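PDB 1YOZ: uncharacterized protein AF_0941 from Archaeoglobus fulgidus, which is of unknown function but folds as an all-helical chain of the AF0941-like family and pairs with a second copy of itself. Local coordinates for residues L66-V71 / Y108-E113; E44-L49 / R62-L67; Y5-L10 / E37-D42; L30-I35 / K96-V101. All coordinates share one frame; numbering follows the deposited sequence.

Interaction 1 (L66-V71 / Y108-E113); sequences LLKTYV and YIDRVE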
# COMPACT_ATOMS: atom_id res chain seq x y z
N LEU B 66 -2.05 -6.66 3.95
CA LEU B 66 -1.23 -5.64 3.31
C LEU B 66 -0.10 -5.19 4.22
O LEU B 66 1.01 -4.89 3.77
CB LEU B 66 -2.09 -4.43 2.87
CG LEU B 66 -3.19 -4.54 1.78
CD1 LEU B 66 -3.78 -3.19 1.39
CD2 LEU B 66 -2.55 -5.18 0.60
N LEU B 67 -0.36 -5.10 5.52
CA LEU B 67 0.63 -4.58 6.45
C LEU B 67 1.75 -5.62 6.62
O LEU B 67 2.93 -5.30 6.61
CB LEU B 67 -0.06 -4.24 7.81
CG LEU B 67 0.74 -3.36 8.75
CD1 LEU B 67 0.82 -1.93 8.26
CD2 LEU B 67 0.20 -3.41 10.20
N LYS B 68 1.37 -6.88 6.76
CA LYS B 68 2.34 -7.99 6.81
C LYS B 68 3.17 -8.06 5.54
O LYS B 68 4.42 -8.01 5.57
CB LYS B 68 1.58 -9.31 7.08
CG LYS B 68 2.46 -10.56 6.99
CD LYS B 68 1.59 -11.83 6.80
CE LYS B 68 1.47 -12.51 8.13
NZ LYS B 68 0.46 -13.63 8.09
N THR B 69 2.51 -8.12 4.39
CA THR B 69 3.26 -8.04 3.10
C THR B 69 4.07 -6.75 2.89
O THR B 69 5.16 -6.80 2.28
CB THR B 69 2.34 -8.44 1.86
OG1 THR B 69 1.21 -7.59 1.78
CG2 THR B 69 1.77 -9.78 2.10
N TYR B 70 3.63 -5.61 3.43
CA TYR B 70 4.45 -4.39 3.39
C TYR B 70 5.70 -4.62 4.18
O TYR B 70 6.79 -4.25 3.72
CB TYR B 70 3.72 -3.17 4.02
CG TYR B 70 4.57 -1.92 4.01
CD1 TYR B 70 4.55 -1.04 2.92
CD2 TYR B 70 5.39 -1.58 5.09
CE1 TYR B 70 5.33 0.12 2.91
CE2 TYR B 70 6.18 -0.41 5.06
CZ TYR B 70 6.13 0.42 3.97
OH TYR B 70 6.92 1.55 3.90
N VAL B 71 5.58 -5.21 5.37
CA VAL B 71 6.78 -5.35 6.20
C VAL B 71 7.77 -6.33 5.52
O VAL B 71 8.96 -6.03 5.35
CB VAL B 71 6.44 -5.75 7.62
CG1 VAL B 71 7.68 -6.25 8.41
CG2 VAL B 71 5.82 -4.53 8.32
N TYR B 108 5.38 -10.59 14.46
CA TYR B 108 4.43 -9.93 15.40
C TYR B 108 3.04 -9.68 14.78
O TYR B 108 2.00 -9.89 15.41
CB TYR B 108 5.02 -8.59 15.94
CG TYR B 108 4.11 -7.88 16.92
CD1 TYR B 108 4.33 -7.99 18.30
CD2 TYR B 108 3.03 -7.11 16.48
CE1 TYR B 108 3.49 -7.37 19.21
CE2 TYR B 108 2.19 -6.47 17.37
CZ TYR B 108 2.43 -6.59 18.75
OH TYR B 108 1.56 -5.95 19.66
N ILE B 109 3.02 -9.21 13.54
CA ILE B 109 1.72 -8.95 12.85
C ILE B 109 1.00 -10.28 12.64
O ILE B 109 -0.24 -10.43 12.82
CB ILE B 109 1.94 -8.22 11.46
CG1 ILE B 109 2.46 -6.77 11.67
CG2 ILE B 109 0.67 -8.26 10.62
CD1 ILE B 109 3.14 -6.13 10.47
N ASP B 110 1.81 -11.27 12.26
CA ASP B 110 1.34 -12.61 12.02
C ASP B 110 0.63 -13.09 13.28
O ASP B 110 -0.41 -13.71 13.19
CB ASP B 110 2.54 -13.51 11.65
CG ASP B 110 2.13 -14.84 11.15
OD1 ASP B 110 1.26 -14.90 10.26
OD2 ASP B 110 2.69 -15.85 11.64
N ARG B 111 1.20 -12.75 14.43
CA ARG B 111 0.68 -13.05 15.77
C ARG B 111 -0.69 -12.37 16.05
O ARG B 111 -1.67 -13.04 16.37
CB ARG B 111 1.77 -12.65 16.80
CG ARG B 111 1.47 -12.85 18.28
CD ARG B 111 2.52 -12.15 19.14
NE ARG B 111 1.90 -11.64 20.37
CZ ARG B 111 2.53 -10.98 21.33
NH1 ARG B 111 3.83 -10.70 21.24
NH2 ARG B 111 1.84 -10.57 22.39
N VAL B 112 -0.77 -11.04 15.91
CA VAL B 112 -2.06 -10.34 16.19
C VAL B 112 -3.16 -10.57 15.14
O VAL B 112 -4.36 -10.45 15.43
CB VAL B 112 -1.87 -8.80 16.52
CG1 VAL B 112 -0.47 -8.36 16.36
CG2 VAL B 112 -2.79 -7.94 15.71
N GLU B 113 -2.72 -10.88 13.92
CA GLU B 113 -3.62 -11.23 12.81
C GLU B 113 -4.58 -12.33 13.31
O GLU B 113 -5.79 -12.20 13.11
CB GLU B 113 -2.80 -11.75 11.63
CG GLU B 113 -3.16 -11.26 10.23
CD GLU B 113 -2.27 -11.93 9.18
OE1 GLU B 113 -2.37 -11.59 7.96
OE2 GLU B 113 -1.49 -12.83 9.56

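Interaction 2 (E44-L49 / R62-L67); sequences EEILNL and RNFYLL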
# COMPACT_ATOMS: atom_id res chain seq x y z
N GLU B 44 -2.72 -2.42 16.93
CA GLU B 44 -3.70 -2.08 17.98
C GLU B 44 -4.78 -1.16 17.45
O GLU B 44 -5.93 -1.40 17.72
CB GLU B 44 -3.05 -1.46 19.21
CG GLU B 44 -4.12 -1.00 20.28
CD GLU B 44 -3.48 -0.44 21.51
OE1 GLU B 44 -2.74 0.59 21.36
OE2 GLU B 44 -3.68 -1.04 22.60
N GLU B 45 -4.43 -0.12 16.69
CA GLU B 45 -5.49 0.75 16.10
C GLU B 45 -6.44 -0.07 15.23
O GLU B 45 -7.70 0.05 15.32
CB GLU B 45 -4.89 1.91 15.26
CG GLU B 45 -5.96 2.80 14.73
CD GLU B 45 -5.47 4.14 14.12
OE1 GLU B 45 -4.23 4.38 14.02
OE2 GLU B 45 -6.36 4.94 13.74
N ILE B 46 -5.85 -0.94 14.40
CA ILE B 46 -6.61 -1.79 13.48
C ILE B 46 -7.54 -2.74 14.28
O ILE B 46 -8.76 -2.86 14.03
CB ILE B 46 -5.64 -2.63 12.59
CG1 ILE B 46 -4.84 -1.69 11.65
CG2 ILE B 46 -6.39 -3.70 11.78
CD1 ILE B 46 -3.52 -2.26 11.15
N LEU B 47 -6.94 -3.41 15.24
CA LEU B 47 -7.73 -4.27 16.12
C LEU B 47 -8.89 -3.50 16.75
O LEU B 47 -10.01 -4.00 16.72
CB LEU B 47 -6.86 -4.99 17.13
CG LEU B 47 -6.30 -6.34 16.66
CD1 LEU B 47 -5.35 -6.87 17.69
CD2 LEU B 47 -7.42 -7.35 16.46
N ASN B 48 -8.66 -2.27 17.21
CA ASN B 48 -9.74 -1.44 17.81
C ASN B 48 -10.87 -0.97 16.89
O ASN B 48 -12.03 -0.83 17.33
CB ASN B 48 -9.17 -0.28 18.63
CG ASN B 48 -8.48 -0.75 19.88
OD1 ASN B 48 -8.63 -1.92 20.28
ND2 ASN B 48 -7.70 0.13 20.51
N LEU B 49 -10.57 -0.73 15.61
CA LEU B 49 -11.61 -0.51 14.61
C LEU B 49 -12.55 -1.71 14.48
O LEU B 49 -13.78 -1.58 14.28
CB LEU B 49 -10.96 -0.23 13.24
CG LEU B 49 -10.19 1.08 13.14
CD1 LEU B 49 -9.71 1.25 11.64
CD2 LEU B 49 -11.08 2.21 13.46
N ARG B 62 -7.85 -7.72 5.46
CA ARG B 62 -7.18 -7.06 4.34
C ARG B 62 -6.07 -6.13 4.84
O ARG B 62 -4.93 -6.25 4.42
CB ARG B 62 -8.25 -6.31 3.55
CG ARG B 62 -7.79 -5.80 2.19
CD ARG B 62 -7.37 -4.36 2.29
NE ARG B 62 -7.14 -3.82 0.95
CZ ARG B 62 -7.10 -2.53 0.64
NH1 ARG B 62 -7.21 -1.61 1.60
NH2 ARG B 62 -6.85 -2.17 -0.62
N ASN B 63 -6.36 -5.24 5.80
CA ASN B 63 -5.29 -4.37 6.33
C ASN B 63 -4.08 -5.15 6.90
O ASN B 63 -2.93 -4.76 6.71
CB ASN B 63 -5.89 -3.43 7.41
CG ASN B 63 -5.02 -2.21 7.74
OD1 ASN B 63 -5.55 -1.23 8.26
ND2 ASN B 63 -3.70 -2.25 7.46
N PHE B 64 -4.34 -6.23 7.61
CA PHE B 64 -3.24 -6.98 8.22
C PHE B 64 -2.46 -7.70 7.12
O PHE B 64 -1.26 -7.78 7.20
CB PHE B 64 -3.77 -8.03 9.20
CG PHE B 64 -4.12 -7.47 10.56
CD1 PHE B 64 -3.21 -6.71 11.27
CD2 PHE B 64 -5.37 -7.76 11.13
CE1 PHE B 64 -3.52 -6.20 12.51
CE2 PHE B 64 -5.72 -7.25 12.39
CZ PHE B 64 -4.78 -6.48 13.08
N TYR B 65 -3.15 -8.22 6.10
CA TYR B 65 -2.44 -8.84 4.95
C TYR B 65 -1.53 -7.84 4.24
O TYR B 65 -0.35 -8.09 3.98
CB TYR B 65 -3.43 -9.43 3.98
CG TYR B 65 -2.73 -10.18 2.87
CD1 TYR B 65 -2.18 -11.46 3.08
CD2 TYR B 65 -2.67 -9.64 1.59
CE1 TYR B 65 -1.52 -12.16 2.01
CE2 TYR B 65 -2.03 -10.33 0.52
CZ TYR B 65 -1.47 -11.57 0.73
OH TYR B 65 -0.90 -12.19 -0.34
N LEU B 66 -2.05 -6.66 3.95
CA LEU B 66 -1.23 -5.64 3.31
C LEU B 66 -0.10 -5.19 4.22
O LEU B 66 1.01 -4.89 3.77
CB LEU B 66 -2.09 -4.43 2.87
CG LEU B 66 -3.19 -4.54 1.78
CD1 LEU B 66 -3.78 -3.19 1.39
CD2 LEU B 66 -2.55 -5.18 0.60
N LEU B 67 -0.36 -5.10 5.52
CA LEU B 67 0.63 -4.58 6.45
C LEU B 67 1.75 -5.62 6.62
O LEU B 67 2.93 -5.30 6.61
CB LEU B 67 -0.06 -4.24 7.81
CG LEU B 67 0.74 -3.36 8.75
CD1 LEU B 67 0.82 -1.93 8.26
CD2 LEU B 67 0.20 -3.41 10.20

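Interaction 3 (Y5-L10 / E37-D42); sequences YINSFL and EMFRSD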
# COMPACT_ATOMS: atom_id res chain seq x y z
N TYR B 5 -6.63 0.64 5.23
CA TYR B 5 -5.19 0.32 5.22
C TYR B 5 -4.47 1.36 6.01
O TYR B 5 -3.99 2.38 5.46
CB TYR B 5 -4.61 0.21 3.79
CG TYR B 5 -3.10 -0.07 3.71
CD1 TYR B 5 -2.25 0.72 2.93
CD2 TYR B 5 -2.54 -1.13 4.41
CE1 TYR B 5 -0.90 0.41 2.81
CE2 TYR B 5 -1.18 -1.43 4.31
CZ TYR B 5 -0.37 -0.68 3.51
OH TYR B 5 0.98 -0.96 3.49
N ILE B 6 -4.41 1.12 7.32
CA ILE B 6 -3.54 1.83 8.21
C ILE B 6 -2.07 1.35 8.06
O ILE B 6 -1.80 0.15 8.04
CB ILE B 6 -4.04 1.67 9.70
CG1 ILE B 6 -5.40 2.39 9.90
CG2 ILE B 6 -3.02 2.16 10.67
CD1 ILE B 6 -6.14 2.08 11.25
N ASN B 7 -1.14 2.30 7.93
CA ASN B 7 0.29 2.05 7.93
C ASN B 7 0.96 3.39 8.18
O ASN B 7 1.11 4.21 7.26
CB ASN B 7 0.75 1.45 6.56
CG ASN B 7 2.20 1.07 6.56
OD1 ASN B 7 2.98 1.56 7.36
ND2 ASN B 7 2.59 0.24 5.58
N SER B 8 1.32 3.59 9.45
CA SER B 8 1.89 4.83 9.94
C SER B 8 3.27 5.07 9.38
O SER B 8 3.59 6.20 9.05
CB SER B 8 1.94 4.79 11.47
OG SER B 8 0.59 4.84 11.97
N PHE B 9 4.05 4.00 9.22
CA PHE B 9 5.41 4.19 8.68
C PHE B 9 5.34 4.70 7.25
O PHE B 9 6.03 5.70 6.88
CB PHE B 9 6.25 2.92 8.74
CG PHE B 9 7.65 3.10 8.24
CD1 PHE B 9 8.65 3.56 9.09
CD2 PHE B 9 7.96 2.84 6.90
CE1 PHE B 9 9.95 3.77 8.62
CE2 PHE B 9 9.25 3.06 6.41
CZ PHE B 9 10.25 3.51 7.27
N LEU B 10 4.52 4.03 6.45
CA LEU B 10 4.32 4.43 5.05
C LEU B 10 3.86 5.87 4.92
O LEU B 10 4.42 6.64 4.15
CB LEU B 10 3.36 3.45 4.34
CG LEU B 10 3.04 3.79 2.88
CD1 LEU B 10 4.21 3.60 1.96
CD2 LEU B 10 1.86 2.95 2.49
N GLU B 37 7.76 -0.28 17.26
CA GLU B 37 6.63 0.25 18.06
C GLU B 37 5.50 0.85 17.23
O GLU B 37 4.32 0.69 17.56
CB GLU B 37 7.13 1.21 19.17
CG GLU B 37 6.02 1.75 20.06
CD GLU B 37 6.51 2.88 20.98
OE1 GLU B 37 7.68 2.77 21.48
OE2 GLU B 37 5.75 3.87 21.21
N MET B 38 5.83 1.49 16.10
CA MET B 38 4.86 2.06 15.17
C MET B 38 3.95 0.98 14.58
O MET B 38 2.76 1.14 14.58
CB MET B 38 5.59 2.75 13.99
CG MET B 38 5.06 4.11 13.60
SD MET B 38 5.98 4.87 12.27
CE MET B 38 7.55 4.96 12.97
N PHE B 39 4.53 -0.11 14.06
CA PHE B 39 3.70 -1.23 13.59
C PHE B 39 2.92 -1.88 14.72
O PHE B 39 1.78 -2.29 14.50
CB PHE B 39 4.52 -2.28 12.81
CG PHE B 39 4.96 -1.79 11.45
CD1 PHE B 39 4.10 -1.89 10.35
CD2 PHE B 39 6.19 -1.21 11.28
CE1 PHE B 39 4.49 -1.45 9.09
CE2 PHE B 39 6.61 -0.76 10.01
CZ PHE B 39 5.75 -0.86 8.93
N ARG B 40 3.51 -2.01 15.92
CA ARG B 40 2.70 -2.50 17.07
C ARG B 40 1.50 -1.58 17.31
O ARG B 40 0.37 -2.08 17.51
CB ARG B 40 3.49 -2.59 18.40
CG ARG B 40 4.52 -3.66 18.49
CD ARG B 40 5.19 -3.63 19.90
NE ARG B 40 6.48 -4.32 19.83
CZ ARG B 40 7.67 -3.74 19.88
NH1 ARG B 40 7.79 -2.42 20.01
NH2 ARG B 40 8.77 -4.48 19.82
N SER B 41 1.72 -0.25 17.32
CA SER B 41 0.60 0.65 17.54
C SER B 41 -0.44 0.59 16.45
O SER B 41 -1.62 0.75 16.73
CB SER B 41 1.01 2.12 17.75
OG SER B 41 2.06 2.49 16.88
N ASP B 42 0.01 0.40 15.20
CA ASP B 42 -0.90 0.20 14.08
C ASP B 42 -1.78 -1.02 14.25
O ASP B 42 -2.99 -0.94 14.03
CB ASP B 42 -0.12 0.05 12.76
CG ASP B 42 0.35 1.39 12.20
OD1 ASP B 42 0.01 2.48 12.78
OD2 ASP B 42 1.05 1.35 11.17
O HOH W 1 3.83 1.60 10.72

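Interaction 4 (L30-I35 / K96-V101); sequences LDQKNI and KLDPEV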
# COMPACT_ATOMS: atom_id res chain seq x y z
N LEU B 30 13.42 6.53 11.34
CA LEU B 30 14.28 5.42 10.90
C LEU B 30 15.05 4.74 12.01
O LEU B 30 15.97 3.94 11.73
CB LEU B 30 15.23 5.91 9.84
CG LEU B 30 14.57 6.42 8.56
CD1 LEU B 30 15.63 7.05 7.63
CD2 LEU B 30 13.80 5.36 7.86
N ASP B 31 14.70 5.08 13.24
CA ASP B 31 15.11 4.32 14.42
C ASP B 31 14.31 3.02 14.46
O ASP B 31 13.11 3.06 14.61
CB ASP B 31 14.87 5.14 15.69
CG ASP B 31 15.31 4.39 16.93
OD1 ASP B 31 16.43 4.61 17.42
OD2 ASP B 31 14.54 3.56 17.42
N GLN B 32 15.00 1.88 14.28
CA GLN B 32 14.31 0.58 14.19
C GLN B 32 13.47 0.21 15.39
O GLN B 32 12.44 -0.47 15.25
CB GLN B 32 15.24 -0.58 13.79
CG GLN B 32 16.40 -0.87 14.75
CD GLN B 32 17.14 -2.17 14.38
OE1 GLN B 32 17.14 -2.62 13.20
NE2 GLN B 32 17.77 -2.77 15.38
N LYS B 33 13.86 0.66 16.58
CA LYS B 33 12.98 0.52 17.73
C LYS B 33 11.68 1.27 17.53
O LYS B 33 10.59 0.76 17.83
CB LYS B 33 13.65 0.98 19.04
CG LYS B 33 12.89 0.57 20.33
CD LYS B 33 12.80 -0.99 20.54
CE LYS B 33 11.48 -1.63 20.03
NZ LYS B 33 11.58 -3.16 19.97
N ASN B 34 11.75 2.51 17.03
CA ASN B 34 10.50 3.30 16.83
C ASN B 34 9.63 2.63 15.74
O ASN B 34 8.40 2.65 15.78
CB ASN B 34 10.81 4.74 16.38
CG ASN B 34 11.44 5.60 17.49
OD1 ASN B 34 11.41 5.23 18.66
ND2 ASN B 34 12.02 6.75 17.10
N ILE B 35 10.30 2.09 14.74
CA ILE B 35 9.62 1.39 13.63
C ILE B 35 8.80 0.23 14.19
O ILE B 35 7.58 0.18 14.02
CB ILE B 35 10.64 0.93 12.54
CG1 ILE B 35 11.31 2.14 11.91
CG2 ILE B 35 9.95 0.10 11.43
CD1 ILE B 35 12.23 1.81 10.73
N LYS B 96 20.59 2.03 10.39
CA LYS B 96 20.26 0.89 9.51
C LYS B 96 19.18 -0.01 10.13
O LYS B 96 18.86 0.10 11.31
CB LYS B 96 21.52 0.10 9.14
CG LYS B 96 22.50 -0.01 10.28
CD LYS B 96 23.77 -0.81 9.93
CE LYS B 96 23.46 -2.35 9.87
NZ LYS B 96 22.64 -2.91 11.05
N LEU B 97 18.62 -0.90 9.31
CA LEU B 97 17.47 -1.71 9.74
C LEU B 97 17.91 -3.17 9.72
O LEU B 97 18.22 -3.70 8.65
CB LEU B 97 16.30 -1.51 8.77
CG LEU B 97 14.96 -2.24 8.92
CD1 LEU B 97 14.27 -2.04 10.27
CD2 LEU B 97 14.04 -1.83 7.77
N ASP B 98 17.97 -3.80 10.88
CA ASP B 98 18.35 -5.23 10.96
C ASP B 98 17.34 -6.15 10.24
O ASP B 98 16.14 -6.08 10.51
CB ASP B 98 18.43 -5.65 12.44
CG ASP B 98 19.60 -5.03 13.15
OD1 ASP B 98 20.55 -4.61 12.45
OD2 ASP B 98 19.57 -4.97 14.42
N PRO B 99 17.81 -7.00 9.30
CA PRO B 99 16.95 -8.07 8.77
C PRO B 99 16.17 -8.83 9.83
O PRO B 99 14.99 -9.17 9.61
CB PRO B 99 17.95 -9.00 8.06
CG PRO B 99 19.03 -8.01 7.52
CD PRO B 99 19.13 -6.96 8.64
N GLU B 100 16.81 -9.09 10.97
CA GLU B 100 16.12 -9.77 12.07
C GLU B 100 14.95 -8.94 12.57
O GLU B 100 13.95 -9.50 13.03
CB GLU B 100 17.08 -10.09 13.23
CG GLU B 100 18.35 -10.83 12.84
CD GLU B 100 19.32 -10.01 11.94
OE1 GLU B 100 19.49 -8.78 12.18
OE2 GLU B 100 19.89 -10.61 10.99
N VAL B 101 15.06 -7.61 12.54
CA VAL B 101 13.97 -6.77 13.08
C VAL B 101 12.76 -6.82 12.11
O VAL B 101 11.62 -7.02 12.53
CB VAL B 101 14.47 -5.33 13.46
CG1 VAL B 101 13.25 -4.34 13.74
CG2 VAL B 101 15.36 -5.42 14.67
O HOH W 2 17.67 1.87 12.90

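Interaction 1 (L66-V71 / Y108-E113)
Lys68 of helix 57-73 carries the polar half of this contact, reaching two carboxylates of helix 99-113. Its NZ donates to Asp110 OD1 at 2.6 Å, on the anti side of that oxygen, and to Glu113 OE2 at 2.6 Å, on the syn side; both acceptors are met somewhat out of the carboxylate planes. Lys68 CG lies anti to its backbone N (chi1 173°) and the chain bends further out at chi3, while the Glu113 side chain, extended beyond CG, crosses it at about a right angle.

The apolar half centres on Ile109. Its CG2 rests against Lys68 CB at 3.8 Å, so the lysine's CB belongs to the apolar side. Ile109 CD1 touches two residues one turn apart, 3.8 Å from Val71 CG2 and 4.0 Å from Leu67 CD2. Phe39 of helix 32-51 touches both Leu67 and Val71.

The axes of segments 66-71 and 108-113 run antiparallel, at 168° and 9.8 Å apart at the closest. One ammonium shared by two acids three residues apart forms a salt-bridge network on the partly exposed flank of a buried apolar seam; it probably lowers the repulsion between Asp110 and Glu113 near the end of their helix.

Interaction 2 (E44-L49 / R62-L67)
Ile46 lays its CG2 methyl over one face of the Phe64 ring, 3.4 Å above the plane and displaced toward the rim. This is a CH-pi contact: the methyl is 3.8 Å from the ring centroid and 25° off the ring normal, with CZ its nearest ring atom. CG2 stands anti to the backbone N of Ile46, which leaves CG1 beside that nitrogen and sends the two branches to different neighbours. The ring also meets Leu47 at its edge, where CG approaches Phe64 CZ to 3.9 Å and the two side chains cross at about a right angle. Consecutive residues of helix 32-51 thus take the face and the edge of one phenylalanine.

The longer branch of Ile46 runs to Asn63 and Leu67, one turn apart on helix 57-73. CG1 lies 3.5 Å from Asn63 OD1, and CD1 packs against Leu67 CD2 at 4.0 Å. The amide oxygen of Asn63 is buried but not without a partner, since it accepts from the backbone N of Ile6, tying the N-terminal segment to this helix pair. Val112 of helix 99-113 touches both Leu47 and Phe64. On the side of Arg62, the second subunit approaches: Arg62 NE forms a salt bridge with Asp11 of that other chain.

No hydrogen bond links the two segments; packing that is mainly apolar joins them. Their axes lie 10.9 Å apart at 164°, the arrangement of an antiparallel helical hairpin, here made by helices 32-51 and 57-73 and the short connection between them.

Interaction 3 (Y5-L10 / E37-D42)
Ser8 and Asp42 meet at the tight end of this contact, where one carboxylate takes two bonds from a single residue. Ser8 N donates to Asp42 OD2 at 2.8 Å in a nearly straight bond (174°), and Ser8 OG donates to Asp42 OD1 at 2.6 Å through the syn lone pair of that oxygen. The serine hydroxyl stands beside its own backbone N (chi1 -69°), which brings both donors to the same carboxylate. Ile6 CG2 closes in on Asp42 OD1 at 3.7 Å. Water 1 adds a further bond: it accepts from Phe9 N and donates to Asp42 OD2, and its oxygen lies over the centre of one face of the Phe39 ring.

Ser8 is the first residue of helix 8-18, and Asn7 before it is the N-cap, its OD1 accepting from Leu10 N at 3.0 Å with the donor well above the carbonyl plane. The amide's other end is fixed as well: ND2 donates to Tyr5 OH in the amide plane. The start of the helix therefore has its N-H groups met by Asn7, by water 1 and by Asp42 from helix 32-51, and the helix dipole would be expected to stabilise the negative charge of Asp42.

Away from the carboxylate the contacts are apolar and wider. Phe9 CB lies 3.8 Å from Phe39 CZ. Met38 SD lies 3.7 Å from Phe9 CA, and the bend at chi3 turns CE to the edge of the Phe9 ring. Ser8 CB, on the partly exposed side of the same contact, touches Met38 CG at 3.8 Å.

Interaction 4 (L30-I35 / K96-V101)
Gln32 and Asp98 exchange two hydrogen bonds, one at each end of the glutamine amide. OE1 accepts from Asp98 N at 2.7 Å with the donor nearly along the C=O axis (161°), and NE2 donates to Asp98 OD2 at 3.0 Å. The second bond lies close to the amide plane but meets the carboxylate from above its plane; the two flat groups are turned 83° apart. Gln32 CG occupies the crowded position between the backbone N and the carbonyl carbon (chi1 61°), and the chain is extended beyond it, carrying the amide across to the other segment. Asp98 CG lies beside its own backbone N, so the N-H and the carboxylate present themselves to one amide together.

Both segments begin helices: Asp31 is the N-cap of helix 32-51, its OD2 accepting from Asn34 N, while Asp98 holds the N-cap position of helix 99-113 but makes no capping bond; its carboxylate instead bonds Gln32 through OD2 and forms a salt bridge with Lys96 through OD1.

Apolar atoms line the glutamine: Val101 CG2 comes within 3.6 Å of Gln32 OE1, near the amide, and Leu97 CD1 packs on Gln32 CB at 3.9 Å. Farther in, Leu97 CD1 touches Ile35 CD1 only loosely, at 4.4 Å, and Phe79 of helix 75-88 meets both residues. Water 2 bridges the backbones, donating to Leu30 O and Lys96 O and accepting from Gln32 N.

In the fold
Helix 32-51 serves interactions 2, 3 and 4, while helix 57-73 is common to interactions 1 and 2, which share Leu66 and Leu67 and have centres about 8 Å apart. They touch where Val112 CG2 meets Leu47 CD1 at 3.4 Å. Interaction 3, whose centre lies about 4 Å from that of the chain, joins the others: Tyr5 CE2 is 3.4 Å from Leu66 CB on the side of interaction 2, Val71 CG2 is 3.4 Å from Phe39 CE1 on that of interaction 1, and Phe9 reaches Ile35 of interaction 4. Interactions 2 and 4 have centres about 21 Å apart, on opposite sides of the chain's centre. The second subunit touches interactions 2 and 3, reaches interaction 1 only through Leu66, and does not touch interaction 4.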